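Local coordinates for protein YJHT (Escherichia coli, PDB 2UVK) that converts the alpha anomer of N-acetylneuraminate (sialic acid) to the beta anomer, speeding the equilibration of this sugar in the bacterial periplasm, at residues F115-K120 / L222-N227; D158-D163 / E268-G273; L171-D174 / Q179-Y182. All blocks are in the same frame, centred on the assembly; numbering follows the deposited sequence. Where two conformers were deposited one is given.

Contact 1. Residues F115-K120 / L222-N227; sequences FVHNGK and LDFTGN
The imidazole of H117 lies over one face of the phenyl ring of F224 in a face-to-face stack, with the ring centroids 4.2 Å apart and the planes inclined by 30°. The overlap is offset toward the rims: NE2 of H117 comes closest, 3.6 Å from CD1 of F224, while CE1 of H117 hangs over CB of F224, 3.8 Å away. With CG of H117 anti to the backbone N (chi1 176°), the imidazole extends toward F224, and the two side chains slide past each other from opposite directions. The other face of the imidazole is covered by the carboxamide of N118, whose CG sits 3.7 Å above the plane of the H117 ring.

F115, two residues earlier on the same side of its strand, comes at F224 from the opposite direction, and their rings meet at an oblique angle; CE1 of F115 is 4.0 Å from CE2 of F224. The methyl CD2 of L222 extends this apolar row, 4.2 Å from CZ of F115, and no hydrogen bond passes between the two segments. The contact joins two neighbouring blades of the Kelch beta-propeller: H117 ends strand 112-117 at a type I' turn leading to K120, and F224 directly follows strand 219-223. H117 N and K120 N each bond to the other residue's carbonyl oxygen, closing this tight hairpin. Beyond F224 the chain is shaped by an Asx turn, in which OD1 of D223 accepts from T225 N at 2.9 Å and also from the T225 hydroxyl.

F115 also meets the ring of Y122 within its own blade, with planes at about 15°, and packs on V196 and T203 of the next blade; H117 and T225 both rest on D201.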
loop_
_atom_site.group_PDB
_atom_site.type_symbol
_atom_site.label_atom_id
_atom_site.label_comp_id
_atom_site.label_asym_id
_atom_site.label_seq_id
_atom_site.Cartn_x
_atom_site.Cartn_y
_atom_site.Cartn_z
ATOM N N PHE B 115 13.739 -2.177 12.783
ATOM C CA PHE B 115 14.846 -2.853 13.466
ATOM C C PHE B 115 15.936 -3.218 12.470
ATOM O O PHE B 115 15.702 -3.288 11.269
ATOM C CB PHE B 115 14.357 -4.093 14.236
ATOM C CG PHE B 115 13.729 -5.170 13.378
ATOM C CD1 PHE B 115 14.450 -6.289 13.012
ATOM C CD2 PHE B 115 12.398 -5.094 12.982
ATOM C CE1 PHE B 115 13.865 -7.305 12.254
ATOM C CE2 PHE B 115 11.823 -6.103 12.222
ATOM C CZ PHE B 115 12.569 -7.206 11.851
ATOM N N VAL B 116 17.143 -3.452 12.996
ATOM C CA VAL B 116 18.291 -3.792 12.149
ATOM C C VAL B 116 18.556 -5.299 12.290
ATOM O O VAL B 116 18.651 -5.822 13.409
ATOM C CB VAL B 116 19.558 -2.965 12.537
ATOM C CG1 VAL B 116 20.774 -3.355 11.671
ATOM C CG2 VAL B 116 19.289 -1.447 12.393
ATOM N N HIS B 117 18.624 -5.973 11.150
ATOM C CA HIS B 117 18.989 -7.399 11.124
ATOM C C HIS B 117 19.924 -7.664 9.948
ATOM O O HIS B 117 19.668 -7.283 8.806
ATOM C CB HIS B 117 17.723 -8.233 11.064
ATOM C CG HIS B 117 17.960 -9.699 10.931
ATOM N ND1 HIS B 117 18.341 -10.490 11.991
ATOM C CD2 HIS B 117 17.849 -10.520 9.864
ATOM C CE1 HIS B 117 18.471 -11.738 11.576
ATOM N NE2 HIS B 117 18.178 -11.784 10.290
ATOM N N ASN B 118 21.082 -8.262 10.251
ATOM C CA ASN B 118 22.066 -8.547 9.215
ATOM C C ASN B 118 22.317 -7.390 8.243
ATOM O O ASN B 118 22.302 -7.571 7.018
ATOM C CB ASN B 118 21.673 -9.819 8.443
ATOM C CG ASN B 118 21.645 -11.079 9.327
ATOM O OD1 ASN B 118 21.022 -12.081 8.971
ATOM N ND2 ASN B 118 22.289 -11.015 10.481
ATOM N N GLY B 119 22.553 -6.206 8.800
ATOM C CA GLY B 119 23.001 -5.047 8.042
ATOM C C GLY B 119 21.921 -4.331 7.246
ATOM O O GLY B 119 22.224 -3.478 6.420
ATOM N N LYS B 120 20.666 -4.692 7.492
ATOM C CA LYS B 120 19.534 -4.105 6.753
ATOM C C LYS B 120 18.526 -3.554 7.746
ATOM O O LYS B 120 18.413 -4.043 8.873
ATOM C CB LYS B 120 18.864 -5.160 5.869
ATOM C CG LYS B 120 19.770 -5.656 4.723
ATOM C CD LYS B 120 19.287 -6.934 4.091
ATOM C CE LYS B 120 20.285 -7.392 3.005
ATOM N NZ LYS B 120 19.745 -8.477 2.148
ATOM N N LEU B 222 9.052 -12.733 15.510
ATOM C CA LEU B 222 9.628 -13.066 14.226
ATOM C C LEU B 222 10.886 -13.858 14.512
ATOM O O LEU B 222 11.776 -13.362 15.169
ATOM C CB LEU B 222 9.981 -11.807 13.411
ATOM C CG LEU B 222 8.804 -11.008 12.820
ATOM C CD1 LEU B 222 7.792 -10.504 13.861
ATOM C CD2 LEU B 222 9.343 -9.822 11.994
ATOM N N ASP B 223 10.926 -15.083 13.999
ATOM C CA ASP B 223 12.024 -16.013 14.221
ATOM C C ASP B 223 12.807 -16.196 12.914
ATOM O O ASP B 223 12.334 -16.831 11.971
ATOM C CB ASP B 223 11.415 -17.304 14.723
ATOM C CG ASP B 223 12.460 -18.373 15.024
ATOM O OD1 ASP B 223 13.630 -18.213 14.627
ATOM O OD2 ASP B 223 12.085 -19.384 15.659
ATOM N N PHE B 224 13.993 -15.606 12.865
ATOM C CA PHE B 224 14.873 -15.674 11.708
ATOM C C PHE B 224 15.931 -16.788 11.839
ATOM O O PHE B 224 16.888 -16.771 11.079
ATOM C CB PHE B 224 15.652 -14.356 11.548
ATOM C CG PHE B 224 14.803 -13.147 11.148
ATOM C CD1 PHE B 224 14.710 -12.777 9.824
ATOM C CD2 PHE B 224 14.185 -12.357 12.106
ATOM C CE1 PHE B 224 13.970 -11.663 9.449
ATOM C CE2 PHE B 224 13.451 -11.215 11.723
ATOM C CZ PHE B 224 13.352 -10.901 10.407
ATOM N N THR B 225 15.764 -17.717 12.780
ATOM C CA THR B 225 16.814 -18.724 13.070
ATOM C C THR B 225 16.959 -19.775 11.980
ATOM O O THR B 225 18.027 -20.385 11.836
ATOM C CB THR B 225 16.569 -19.444 14.409
ATOM O OG1 THR B 225 15.288 -20.090 14.398
ATOM C CG2 THR B 225 16.638 -18.480 15.584
ATOM N N GLY B 226 15.903 -19.995 11.213
ATOM C CA GLY B 226 15.886 -21.070 10.243
ATOM C C GLY B 226 16.019 -20.570 8.830
ATOM O O GLY B 226 16.249 -19.384 8.580
ATOM N N ASN B 227 15.835 -21.491 7.894
ATOM C CA ASN B 227 15.927 -21.181 6.483
ATOM C C ASN B 227 14.776 -20.280 6.020
ATOM O O ASN B 227 14.892 -19.585 5.018
ATOM C CB ASN B 227 15.931 -22.480 5.659
ATOM C CG ASN B 227 17.186 -23.340 5.885
ATOM O OD1 ASN B 227 17.389 -24.333 5.185
ATOM N ND2 ASN B 227 18.021 -22.969 6.857
#

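Contact 2. Residues D158-D163 / E268-G273; sequences DKKAED and ENYQNG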
loop_
_atom_site.group_PDB
_atom_site.type_symbol
_atom_site.label_atom_id
_atom_site.label_comp_id
_atom_site.label_asym_id
_atom_site.label_seq_id
_atom_site.Cartn_x
_atom_site.Cartn_y
_atom_site.Cartn_z
ATOM N N ASP B 158 -16.158 4.277 11.451
ATOM C CA ASP B 158 -17.134 3.175 11.394
ATOM C C ASP B 158 -16.705 2.139 10.359
ATOM O O ASP B 158 -17.340 1.951 9.308
ATOM C CB ASP B 158 -18.533 3.700 11.051
ATOM C CG ASP B 158 -19.600 2.623 11.150
ATOM O OD1 ASP B 158 -19.348 1.603 11.824
ATOM O OD2 ASP B 158 -20.682 2.810 10.546
ATOM N N LYS B 159 -15.584 1.491 10.641
ATOM C CA LYS B 159 -15.070 0.450 9.762
ATOM C C LYS B 159 -14.480 -0.649 10.618
ATOM O O LYS B 159 -14.046 -0.407 11.742
ATOM C CB LYS B 159 -13.964 1.002 8.853
ATOM C CG LYS B 159 -14.286 2.245 8.079
ATOM C CD LYS B 159 -13.136 2.601 7.113
ATOM C CE LYS B 159 -13.428 3.872 6.319
ATOM N NZ LYS B 159 -14.704 3.792 5.559
ATOM N N LYS B 160 -14.424 -1.866 10.075
ATOM C CA LYS B 160 -13.704 -2.933 10.743
ATOM C C LYS B 160 -12.201 -2.684 10.628
ATOM O O LYS B 160 -11.775 -1.969 9.726
ATOM C CB LYS B 160 -14.046 -4.291 10.127
ATOM C CG LYS B 160 -15.500 -4.767 10.421
ATOM C CD LYS B 160 -15.679 -5.127 11.902
ATOM C CE LYS B 160 -17.004 -5.832 12.230
ATOM N NZ LYS B 160 -17.044 -6.440 13.633
ATOM N N ALA B 161 -11.432 -3.296 11.507
ATOM C CA ALA B 161 -9.981 -3.079 11.548
ATOM C C ALA B 161 -9.313 -3.360 10.196
ATOM O O ALA B 161 -8.465 -2.585 9.731
ATOM C CB ALA B 161 -9.346 -3.908 12.657
ATOM N N GLU B 162 -9.708 -4.427 9.521
ATOM C CA GLU B 162 -9.117 -4.771 8.223
ATOM C C GLU B 162 -9.273 -3.677 7.169
ATOM O O GLU B 162 -8.479 -3.623 6.234
ATOM C CB GLU B 162 -9.725 -6.053 7.605
ATOM C CG GLU B 162 -9.964 -7.228 8.495
ATOM C CD GLU B 162 -11.319 -7.122 9.179
ATOM O OE1 GLU B 162 -12.398 -7.501 8.605
ATOM O OE2 GLU B 162 -11.291 -6.638 10.294
ATOM N N ASP B 163 -10.315 -2.849 7.279
ATOM C CA ASP B 163 -10.613 -1.851 6.264
ATOM C C ASP B 163 -9.604 -0.682 6.305
ATOM O O ASP B 163 -9.649 0.193 5.424
ATOM C CB ASP B 163 -12.009 -1.263 6.471
ATOM C CG ASP B 163 -13.122 -2.289 6.302
ATOM O OD1 ASP B 163 -12.941 -3.288 5.616
ATOM O OD2 ASP B 163 -14.202 -2.051 6.863
ATOM N N GLU B 268 -13.459 -4.567 24.378
ATOM C CA GLU B 268 -14.757 -5.159 24.645
ATOM C C GLU B 268 -15.816 -4.512 23.745
ATOM O O GLU B 268 -16.598 -5.228 23.129
ATOM C CB GLU B 268 -15.113 -5.049 26.122
ATOM C CG GLU B 268 -16.343 -5.867 26.502
ATOM C CD GLU B 268 -17.200 -5.144 27.513
ATOM O OE1 GLU B 268 -16.630 -4.576 28.471
ATOM O OE2 GLU B 268 -18.444 -5.140 27.335
ATOM N N ASN B 269 -15.821 -3.180 23.608
ATOM C CA ASN B 269 -16.705 -2.531 22.627
ATOM C C ASN B 269 -16.566 -3.078 21.204
ATOM O O ASN B 269 -17.556 -3.397 20.542
ATOM C CB ASN B 269 -16.488 -1.029 22.551
ATOM C CG ASN B 269 -16.857 -0.312 23.803
ATOM O OD1 ASN B 269 -17.327 -0.916 24.787
ATOM N ND2 ASN B 269 -16.663 1.006 23.783
ATOM N N TYR B 270 -15.339 -3.173 20.698
ATOM C CA TYR B 270 -15.162 -3.734 19.377
ATOM C C TYR B 270 -15.677 -5.193 19.281
ATOM O O TYR B 270 -16.313 -5.554 18.292
ATOM C CB TYR B 270 -13.692 -3.639 18.939
ATOM C CG TYR B 270 -13.463 -3.941 17.473
ATOM C CD1 TYR B 270 -13.738 -2.992 16.487
ATOM C CD2 TYR B 270 -12.973 -5.178 17.068
ATOM C CE1 TYR B 270 -13.534 -3.267 15.149
ATOM C CE2 TYR B 270 -12.754 -5.450 15.728
ATOM C CZ TYR B 270 -13.028 -4.488 14.774
ATOM O OH TYR B 270 -12.813 -4.738 13.445
ATOM N N GLN B 271 -15.358 -6.008 20.287
ATOM C CA GLN B 271 -15.804 -7.407 20.347
ATOM C C GLN B 271 -17.324 -7.455 20.349
ATOM O O GLN B 271 -17.923 -8.401 19.817
ATOM C CB GLN B 271 -15.229 -8.119 21.580
ATOM C CG GLN B 271 -13.760 -8.515 21.441
ATOM C CD GLN B 271 -13.147 -9.042 22.727
ATOM O OE1 GLN B 271 -13.557 -8.675 23.833
ATOM N NE2 GLN B 271 -12.138 -9.898 22.586
ATOM N N ASN B 272 -17.946 -6.423 20.902
ATOM C CA ASN B 272 -19.405 -6.301 20.914
ATOM C C ASN B 272 -20.011 -5.641 19.672
ATOM O O ASN B 272 -21.204 -5.351 19.646
ATOM C CB ASN B 272 -19.859 -5.569 22.190
ATOM C CG ASN B 272 -19.601 -6.380 23.463
ATOM O OD1 ASN B 272 -19.409 -7.604 23.420
ATOM N ND2 ASN B 272 -19.602 -5.700 24.597
ATOM N N GLY B 273 -19.218 -5.414 18.625
ATOM C CA GLY B 273 -19.770 -4.911 17.356
ATOM C C GLY B 273 -19.813 -3.403 17.147
ATOM O O GLY B 273 -20.373 -2.938 16.160
HETATM O O HOH W 1 -20.098 -0.298 14.477
HETATM O O HOH W 2 -16.974 -4.369 15.371
HETATM O O HOH W 3 -12.164 -7.138 12.659
#
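Near the C-terminal end of the short helix 266-271, Y270 sends its phenol across to the 3-10 turn that starts at A161. The amide N of A161 donates to OH of Y270 over 2.8 Å, in a nearly straight bond of 167°. With CG of Y270 anti to the backbone nitrogen (chi1 -168°), the hydroxyl end of the phenol leads toward the other segment. Here the side chain of K160 crosses it at a slant, its CD 3.3 Å from OH of Y270.

Waters add to the grip. One, lying at the ring edge in its plane, is 2.6 Å from OH of Y270 and donates to OE2 of E162, likewise at 2.6 Å. Another sits over one face of the ring, accepting from NZ of K160 at 2.7 Å and donating to the carbonyl O of Y270. NZ of K160, 5.0 Å from the Y270 ring centroid, adds at most a weak cation-pi attraction. The contact ties the loop after helix 146-157 in one blade of the beta-propeller to helix 266-271, between strands 254-262 and 284-293 of another. The helix ends in a Schellman motif: G273, with positive phi (91°), returns its N to the carbonyl O of Y270 at 2.9 Å. A phenylalanine in place of Y270 would probably leave the A161 amide without its acceptor and the E162-bound water without its phenol partner.

OD2 of D163 receives the N of K160, just before the 3-10 turn, from above the carboxylate plane, while its OD1 accepts from Y182 N of the second subunit. K211 of strand 209-211 hydrogen-bonds to the carbonyl O of K159 and packs against A161 and Y270. The A161 side chain is about 9 Å from that of E209, the predicted proton acceptor.

Contact 3. Residues L171-D174 / Q179-Y182; sequences LSFD and QWSY
Backbone hydrogen bonds join L171-D174 and Q179-Y182 as antiparallel strands of a hairpin. S172 and S181 form the hydrogen-bonded pair: S172 N donates to S181 O at 3.0 Å, and S181 N returns to S172 O at 2.8 Å. CA-H...O contacts fill in between these bonds, with CA of L171 3.4 Å from O of S181 and CA of W180 equally far from O of S172.

Apolar contacts lie on the side of the sheet that carries L171, F173 and W180. CB of F173 stands 3.6 Å from the centroid of the six-membered ring of W180, only 9° off its normal, a CH-pi contact over the face. The F173 ring then turns aside (chi1 166°), its plane at 47° to the indole. L171 instead reaches the indole edge, its CB 3.9 Å from CE3 of W180.

Polar ends look elsewhere: NE1 of W180 bonds weakly to OG of S103, and OE1 of Q179 accepts from K159 of the second subunit.

The hairpin supplies the last two strands of its propeller blade. Strand 120-125 pairs with L171 and F173 through V123 and A121, F71 and V88 of the preceding blade pack against F173, and F165 of the second subunit packs against L171 and Y182.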
loop_
_atom_site.group_PDB
_atom_site.type_symbol
_atom_site.label_atom_id
_atom_site.label_comp_id
_atom_site.label_asym_id
_atom_site.label_seq_id
_atom_site.Cartn_x
_atom_site.Cartn_y
_atom_site.Cartn_z
ATOM N N LEU B 171 9.269 -5.245 5.198
ATOM C CA LEU B 171 10.077 -4.642 4.148
ATOM C C LEU B 171 11.520 -4.599 4.629
ATOM O O LEU B 171 11.764 -4.433 5.823
ATOM C CB LEU B 171 9.598 -3.200 3.890
ATOM C CG LEU B 171 8.081 -2.960 3.704
ATOM C CD1 LEU B 171 7.836 -1.433 3.545
ATOM C CD2 LEU B 171 7.519 -3.746 2.561
ATOM N N SER B 172 12.474 -4.740 3.718
ATOM C CA SER B 172 13.872 -4.531 4.095
ATOM C C SER B 172 14.526 -3.498 3.181
ATOM O O SER B 172 14.378 -3.538 1.956
ATOM C CB SER B 172 14.666 -5.853 4.111
ATOM O OG SER B 172 14.770 -6.436 2.826
ATOM N N PHE B 173 15.214 -2.563 3.821
ATOM C CA PHE B 173 15.976 -1.513 3.157
ATOM C C PHE B 173 17.459 -1.863 3.294
ATOM O O PHE B 173 17.945 -2.055 4.407
ATOM C CB PHE B 173 15.685 -0.170 3.830
ATOM C CG PHE B 173 16.645 0.931 3.461
ATOM C CD1 PHE B 173 16.473 1.674 2.317
ATOM C CD2 PHE B 173 17.726 1.237 4.294
ATOM C CE1 PHE B 173 17.356 2.711 1.982
ATOM C CE2 PHE B 173 18.581 2.265 3.954
ATOM C CZ PHE B 173 18.398 2.983 2.803
ATOM N N ASP B 174 18.159 -1.908 2.161
ATOM C CA ASP B 174 19.603 -2.222 2.145
ATOM C C ASP B 174 20.372 -0.925 1.950
ATOM O O ASP B 174 20.283 -0.321 0.889
ATOM C CB ASP B 174 19.909 -3.215 1.024
ATOM C CG ASP B 174 21.382 -3.669 1.018
ATOM O OD1 ASP B 174 22.181 -3.060 1.743
ATOM O OD2 ASP B 174 21.708 -4.632 0.298
ATOM N N GLN B 179 17.718 0.374 -1.852
ATOM C CA GLN B 179 16.512 -0.210 -2.407
ATOM C C GLN B 179 15.734 -0.956 -1.351
ATOM O O GLN B 179 16.291 -1.430 -0.348
ATOM C CB GLN B 179 16.844 -1.179 -3.542
ATOM C CG GLN B 179 17.658 -0.594 -4.660
ATOM C CD GLN B 179 17.020 0.633 -5.253
ATOM O OE1 GLN B 179 15.948 0.551 -5.864
ATOM N NE2 GLN B 179 17.651 1.792 -5.061
ATOM N N TRP B 180 14.426 -1.079 -1.627
ATOM C CA TRP B 180 13.454 -1.762 -0.756
ATOM C C TRP B 180 13.064 -3.106 -1.322
ATOM O O TRP B 180 12.797 -3.226 -2.508
ATOM C CB TRP B 180 12.180 -0.910 -0.611
ATOM C CG TRP B 180 12.439 0.310 0.172
ATOM C CD1 TRP B 180 12.865 1.522 -0.295
ATOM C CD2 TRP B 180 12.293 0.453 1.583
ATOM N NE1 TRP B 180 13.019 2.392 0.741
ATOM C CE2 TRP B 180 12.705 1.762 1.916
ATOM C CE3 TRP B 180 11.953 -0.431 2.617
ATOM C CZ2 TRP B 180 12.693 2.239 3.235
ATOM C CZ3 TRP B 180 11.930 0.039 3.923
ATOM C CH2 TRP B 180 12.313 1.364 4.228
ATOM N N SER B 181 13.022 -4.111 -0.458
ATOM C CA SER B 181 12.657 -5.465 -0.862
ATOM C C SER B 181 11.523 -6.026 -0.019
ATOM O O SER B 181 11.356 -5.668 1.145
ATOM C CB SER B 181 13.877 -6.398 -0.732
ATOM O OG SER B 181 14.910 -6.010 -1.617
ATOM N N TYR B 182 10.767 -6.938 -0.621
ATOM C CA TYR B 182 9.842 -7.760 0.130
ATOM C C TYR B 182 10.639 -8.727 1.020
ATOM O O TYR B 182 11.495 -9.479 0.512
ATOM C CB TYR B 182 8.972 -8.551 -0.822
ATOM C CG TYR B 182 8.052 -9.547 -0.142
ATOM C CD1 TYR B 182 6.748 -9.206 0.189
ATOM C CD2 TYR B 182 8.489 -10.841 0.173
ATOM C CE1 TYR B 182 5.899 -10.118 0.819
ATOM C CE2 TYR B 182 7.655 -11.744 0.809
ATOM C CZ TYR B 182 6.358 -11.386 1.119
ATOM O OH TYR B 182 5.498 -12.298 1.733
#

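Overall arrangement
From the N terminus, the chain first enters contact 1 at 115-120, at the turn between the first two strands of a blade. After strand 120-125 it makes two helices and enters contact 2 at 158-163, then forms the hairpin of contact 3, closing a short loop within the same blade. Contact 1 closes at 222-227 in the next blade, and contact 2 at 268-273, on a helix inserted in the blade after that. Contacts 1 and 2 therefore cross, and contact 3 falls within both. K120 packs on F173, bringing contacts 1 and 3 together; contact 2 lies about 16 Å from contact 3 at the nearest atoms, yet both touch the second subunit.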